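Local coordinates for protein putative L-alanine-DL-glutamate epimerase (Burkholderia xenovorans, PDB 3GO2) that probably acts as a racemase or epimerase of the mandelate racemase/muconate lactonizing enzyme family and binds magnesium ions, at residues 103-107 with 108-112; 306-310 with 311-315. All coordinates share one frame; numbering follows the deposited sequence. Where two conformers were deposited one is given.

Contact 1 (103-107 with 108-112)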
loop_
_atom_site.group_PDB
_atom_site.type_symbol
_atom_site.label_atom_id
_atom_site.label_comp_id
_atom_site.label_asym_id
_atom_site.label_seq_id
_atom_site.Cartn_x
_atom_site.Cartn_y
_atom_site.Cartn_z
ATOM N N LEU A 103 -36.918 4.206 33.249
ATOM C CA LEU A 103 -36.868 2.745 33.502
ATOM C C LEU A 103 -36.334 2.344 34.880
ATOM O O LEU A 103 -36.273 1.138 35.211
ATOM C CB LEU A 103 -36.056 2.062 32.393
ATOM C CG LEU A 103 -36.570 2.223 30.972
ATOM C CD1 LEU A 103 -35.564 1.632 29.966
ATOM C CD2 LEU A 103 -37.972 1.557 30.835
ATOM N N ASN A 104 -36.008 3.351 35.703
ATOM C CA ASN A 104 -35.565 3.170 37.081
ATOM C C ASN A 104 -34.289 2.365 37.201
ATOM O O ASN A 104 -34.174 1.444 38.035
ATOM C CB ASN A 104 -36.670 2.526 37.926
ATOM C CG ASN A 104 -36.475 2.747 39.402
ATOM O OD1 ASN A 104 -36.064 3.830 39.836
ATOM N ND2 ASN A 104 -36.786 1.724 40.194
ATOM N N VAL A 105 -33.331 2.682 36.338
ATOM C CA VAL A 105 -32.054 2.005 36.346
ATOM C C VAL A 105 -30.908 3.000 36.232
ATOM O O VAL A 105 -31.078 4.085 35.670
ATOM C CB VAL A 105 -31.945 0.994 35.172
ATOM C CG1 VAL A 105 -32.981 -0.097 35.311
ATOM C CG2 VAL A 105 -32.094 1.686 33.813
ATOM N N PRO A 106 -29.713 2.620 36.709
ATOM C CA PRO A 106 -28.530 3.442 36.426
ATOM C C PRO A 106 -28.239 3.430 34.944
ATOM O O PRO A 106 -28.577 2.485 34.254
ATOM C CB PRO A 106 -27.390 2.716 37.151
ATOM C CG PRO A 106 -28.043 1.675 37.976
ATOM C CD PRO A 106 -29.370 1.387 37.447
ATOM N N CYS A 107 -27.558 4.444 34.447
ATOM C CA CYS A 107 -27.332 4.505 32.998
ATOM C C CYS A 107 -26.543 3.321 32.440
ATOM O O CYS A 107 -26.802 2.909 31.306
ATOM C CB CYS A 107 -26.677 5.807 32.599
ATOM S SG CYS A 107 -27.895 7.152 32.421
ATOM N N TYR A 108 -25.614 2.739 33.210
ATOM C CA TYR A 108 -24.894 1.564 32.685
ATOM C C TYR A 108 -25.808 0.388 32.319
ATOM O O TYR A 108 -25.435 -0.466 31.529
ATOM C CB TYR A 108 -23.765 1.130 33.621
ATOM C CG TYR A 108 -24.185 0.681 35.015
ATOM C CD1 TYR A 108 -24.886 -0.492 35.229
ATOM C CD2 TYR A 108 -23.805 1.419 36.136
ATOM C CE1 TYR A 108 -25.231 -0.889 36.518
ATOM C CE2 TYR A 108 -24.138 1.032 37.412
ATOM C CZ TYR A 108 -24.834 -0.120 37.609
ATOM O OH TYR A 108 -25.156 -0.491 38.902
ATOM N N GLU A 109 -27.022 0.340 32.875
ATOM C CA GLU A 109 -28.006 -0.688 32.532
ATOM C C GLU A 109 -28.501 -0.543 31.086
ATOM O O GLU A 109 -29.038 -1.482 30.520
ATOM C CB GLU A 109 -29.195 -0.622 33.501
ATOM C CG GLU A 109 -29.868 -1.952 33.758
ATOM C CD GLU A 109 -28.909 -2.946 34.373
ATOM O OE1 GLU A 109 -28.067 -3.492 33.624
ATOM O OE2 GLU A 109 -28.973 -3.149 35.613
ATOM N N LEU A 110 -28.341 0.644 30.499
ATOM C CA LEU A 110 -28.696 0.866 29.111
ATOM C C LEU A 110 -27.528 0.523 28.190
ATOM O O LEU A 110 -27.702 0.405 26.974
ATOM C CB LEU A 110 -29.066 2.318 28.865
ATOM C CG LEU A 110 -30.215 2.895 29.671
ATOM C CD1 LEU A 110 -30.444 4.326 29.203
ATOM C CD2 LEU A 110 -31.452 2.057 29.523
ATOM N N LEU A 111 -26.348 0.369 28.771
ATOM C CA LEU A 111 -25.106 0.267 27.996
ATOM C C LEU A 111 -24.520 -1.143 27.913
ATOM O O LEU A 111 -23.363 -1.325 27.525
ATOM C CB LEU A 111 -24.067 1.222 28.592
ATOM C CG LEU A 111 -24.426 2.697 28.776
ATOM C CD1 LEU A 111 -23.318 3.494 29.477
ATOM C CD2 LEU A 111 -24.808 3.357 27.462
ATOM N N GLY A 112 -25.322 -2.146 28.243
ATOM C CA GLY A 112 -24.869 -3.529 28.221
ATOM C C GLY A 112 -24.778 -4.119 29.605
ATOM O O GLY A 112 -24.436 -5.293 29.765
#
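Pro106 lies against one face of the Tyr108 ring within a short run of overlapping turns, in the segment that follows helix 82-103 of the enolase-type N-terminal domain. Its CB sits 3.9 Å from the ring centroid, in a CH-pi contact displaced toward the rim, while CG reaches across to Tyr108 CZ at 3.7 Å. The tyrosine can meet the proline two residues back because CG stands between its own backbone N and carbonyl carbon (chi1 62°), folding the ring toward the preceding chain.

Three successive backbone bonds, each spanning three residues, close the turns: Glu109 N to Pro106 O at 3.0 Å, Leu110 N to Cys107 O at 2.9 Å, and Leu111 N to Tyr108 O, which continues the series. In the first two, the donor lies well above the carbonyl plane. Val105 packs at about a right angle to Glu109, with their CB atoms 3.6 Å apart. At the start of the segment, Leu103 meets Leu110 obliquely through methyl groups, CD1 to CD2 at 4.2 Å.

Upstream, a Schellman motif at Asn104 ends helix 82-103 and redirects the chain into these turns. Outside them, the amide of Tyr108 is bonded to Asn331 OD1, and Ala100 of the preceding helix packs against Val105, Cys107 and Leu110. Lys99 of the second subunit forms a salt bridge with Glu109 in one of its two conformers, so one rim of the turns belongs to a subunit interface. Cys107 O, which accepts from Leu110 N, also has Leu111 CG 3.5 Å away.

Contact 2 (306-310 with 311-315)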
loop_
_atom_site.group_PDB
_atom_site.type_symbol
_atom_site.label_atom_id
_atom_site.label_comp_id
_atom_site.label_asym_id
_atom_site.label_seq_id
_atom_site.Cartn_x
_atom_site.Cartn_y
_atom_site.Cartn_z
ATOM N N ALA A 306 -16.249 -0.170 20.903
ATOM C CA ALA A 306 -16.317 -1.442 20.190
ATOM C C ALA A 306 -15.355 -1.504 19.019
ATOM O O ALA A 306 -14.759 -2.562 18.749
ATOM C CB ALA A 306 -17.757 -1.724 19.699
ATOM N N PHE A 307 -15.232 -0.383 18.310
ATOM C CA PHE A 307 -14.335 -0.265 17.169
ATOM C C PHE A 307 -12.882 -0.418 17.639
ATOM O O PHE A 307 -12.109 -1.195 17.042
ATOM C CB PHE A 307 -14.578 1.084 16.475
ATOM C CG PHE A 307 -13.636 1.374 15.353
ATOM C CD1 PHE A 307 -13.513 0.517 14.271
ATOM C CD2 PHE A 307 -12.935 2.560 15.331
ATOM C CE1 PHE A 307 -12.678 0.843 13.225
ATOM C CE2 PHE A 307 -12.110 2.883 14.297
ATOM C CZ PHE A 307 -11.956 2.008 13.258
ATOM N N ALA A 308 -12.525 0.263 18.735
ATOM C CA ALA A 308 -11.208 0.137 19.319
ATOM C C ALA A 308 -10.945 -1.299 19.763
ATOM O O ALA A 308 -9.846 -1.821 19.561
ATOM C CB ALA A 308 -11.069 1.101 20.538
ATOM N N ASP A 309 -11.966 -1.933 20.335
ATOM C CA ASP A 309 -11.825 -3.299 20.823
ATOM C C ASP A 309 -11.394 -4.253 19.710
ATOM O O ASP A 309 -10.566 -5.145 19.937
ATOM C CB ASP A 309 -13.153 -3.745 21.426
ATOM C CG ASP A 309 -13.044 -5.047 22.137
ATOM O OD1 ASP A 309 -12.124 -5.161 22.977
ATOM O OD2 ASP A 309 -13.876 -5.938 21.838
ATOM N N ALA A 310 -11.920 -4.057 18.507
ATOM C CA ALA A 310 -11.583 -4.939 17.369
ATOM C C ALA A 310 -10.159 -4.765 16.903
ATOM O O ALA A 310 -9.583 -5.703 16.325
ATOM C CB ALA A 310 -12.592 -4.716 16.195
ATOM N N HIS A 311 -9.572 -3.589 17.199
ATOM C CA HIS A 311 -8.174 -3.267 16.950
ATOM C C HIS A 311 -7.280 -3.589 18.163
ATOM O O HIS A 311 -6.102 -3.267 18.163
ATOM C CB HIS A 311 -8.025 -1.771 16.627
ATOM C CG HIS A 311 -8.436 -1.386 15.231
ATOM N ND1 HIS A 311 -7.542 -1.389 14.178
ATOM C CD2 HIS A 311 -9.613 -0.946 14.728
ATOM C CE1 HIS A 311 -8.163 -0.978 13.082
ATOM N NE2 HIS A 311 -9.414 -0.698 13.388
ATOM N N ASP A 312 -7.841 -4.224 19.188
ATOM C CA ASP A 312 -7.160 -4.509 20.462
ATOM C C ASP A 312 -6.520 -3.250 21.043
ATOM O O ASP A 312 -5.386 -3.275 21.522
ATOM C CB ASP A 312 -6.135 -5.654 20.329
ATOM C CG ASP A 312 -6.778 -7.030 20.213
ATOM O OD1 ASP A 312 -7.884 -7.257 20.758
ATOM O OD2 ASP A 312 -6.160 -7.894 19.569
ATOM N N ILE A 313 -7.285 -2.146 21.035
ATOM C CA ILE A 313 -6.913 -0.904 21.664
ATOM C C ILE A 313 -7.859 -0.644 22.829
ATOM O O ILE A 313 -9.068 -0.714 22.661
ATOM C CB ILE A 313 -7.037 0.265 20.638
ATOM C CG1 ILE A 313 -6.045 0.072 19.491
ATOM C CG2 ILE A 313 -6.850 1.625 21.314
ATOM C CD1 ILE A 313 -6.257 1.037 18.328
ATOM N N ASN A 314 -7.301 -0.371 24.006
ATOM C CA ASN A 314 -8.101 0.002 25.152
ATOM C C ASN A 314 -8.325 1.508 25.153
ATOM O O ASN A 314 -7.525 2.287 24.588
ATOM C CB ASN A 314 -7.414 -0.453 26.453
ATOM C CG ASN A 314 -7.505 -1.951 26.654
ATOM O OD1 ASN A 314 -8.181 -2.635 25.898
ATOM N ND2 ASN A 314 -6.798 -2.471 27.667
ATOM N N VAL A 315 -9.424 1.914 25.788
ATOM C CA VAL A 315 -9.873 3.316 25.742
ATOM C C VAL A 315 -9.897 3.928 27.123
ATOM O O VAL A 315 -9.994 3.208 28.132
ATOM C CB VAL A 315 -11.273 3.440 25.096
ATOM C CG1 VAL A 315 -11.269 2.860 23.705
ATOM C CG2 VAL A 315 -12.338 2.732 25.951
HETATM O O HOH W 1 -9.488 -6.045 22.410
HETATM O O HOH W 2 -8.015 -8.292 17.424
#
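The Phe307 ring receives the edge of His311 over one face, in an offset edge-to-face pair with planes at 82°, beside the Schellman motif that ends helix 298-310. It is the NE2-CD2 side of the imidazole that approaches, NE2 lying 3.6 Å from Phe307 CE1. At the edge of the imidazole, in its plane, Phe307 O comes within 3.4 Å of His311 CD2. The ring of Phe307 reaches the histidine one turn on because chi1 (175°) turns CG away from the backbone N. Phe281 of helix 273-282 meets both rings.

The motif supplies two bonds: Ile313 N to Ala308 O, nearly straight at 167°, and Asp312 N to Asp309 O. Asp312 takes the positive phi that reverses the chain, leading into strand 314-317 of the enolase-family barrel. Ala308 CB then packs on Val315 CG1 at 3.6 Å, joining helix to strand.

Arg275 of the second subunit forms a salt bridge with Asp312 OD1, which probably offsets the nearness of the Asp309 carboxylate. A water bridges these two acids, 2.8 Å from Asp309 OD1 and 2.6 Å from Asp312 OD1.

Overall arrangement
Both contacts begin from a helix that ends in a Schellman motif; in contact 1 the chain then goes into turns, in contact 2 into strand 314-317. Their centres are 22 Å apart and their nearest atoms about 10 Å, without touching. Helix 298-310 relates them: Leu111 of contact 1 packs on Val298, Trp299 and Met302 near its start, and contact 2 closes its end. Both also reach the second subunit. Contact 1 lies away from the metal and ligand sites. Contact 2 is closer: the Phe307 side chain is about 9 Å from that of Glu276, a magnesium-binding residue with no magnesium bound in this chain, and the Val315 side chain about 10 Å from that of Glu269, a magnesium ligand, and about 14 Å from a bound magnesium ion.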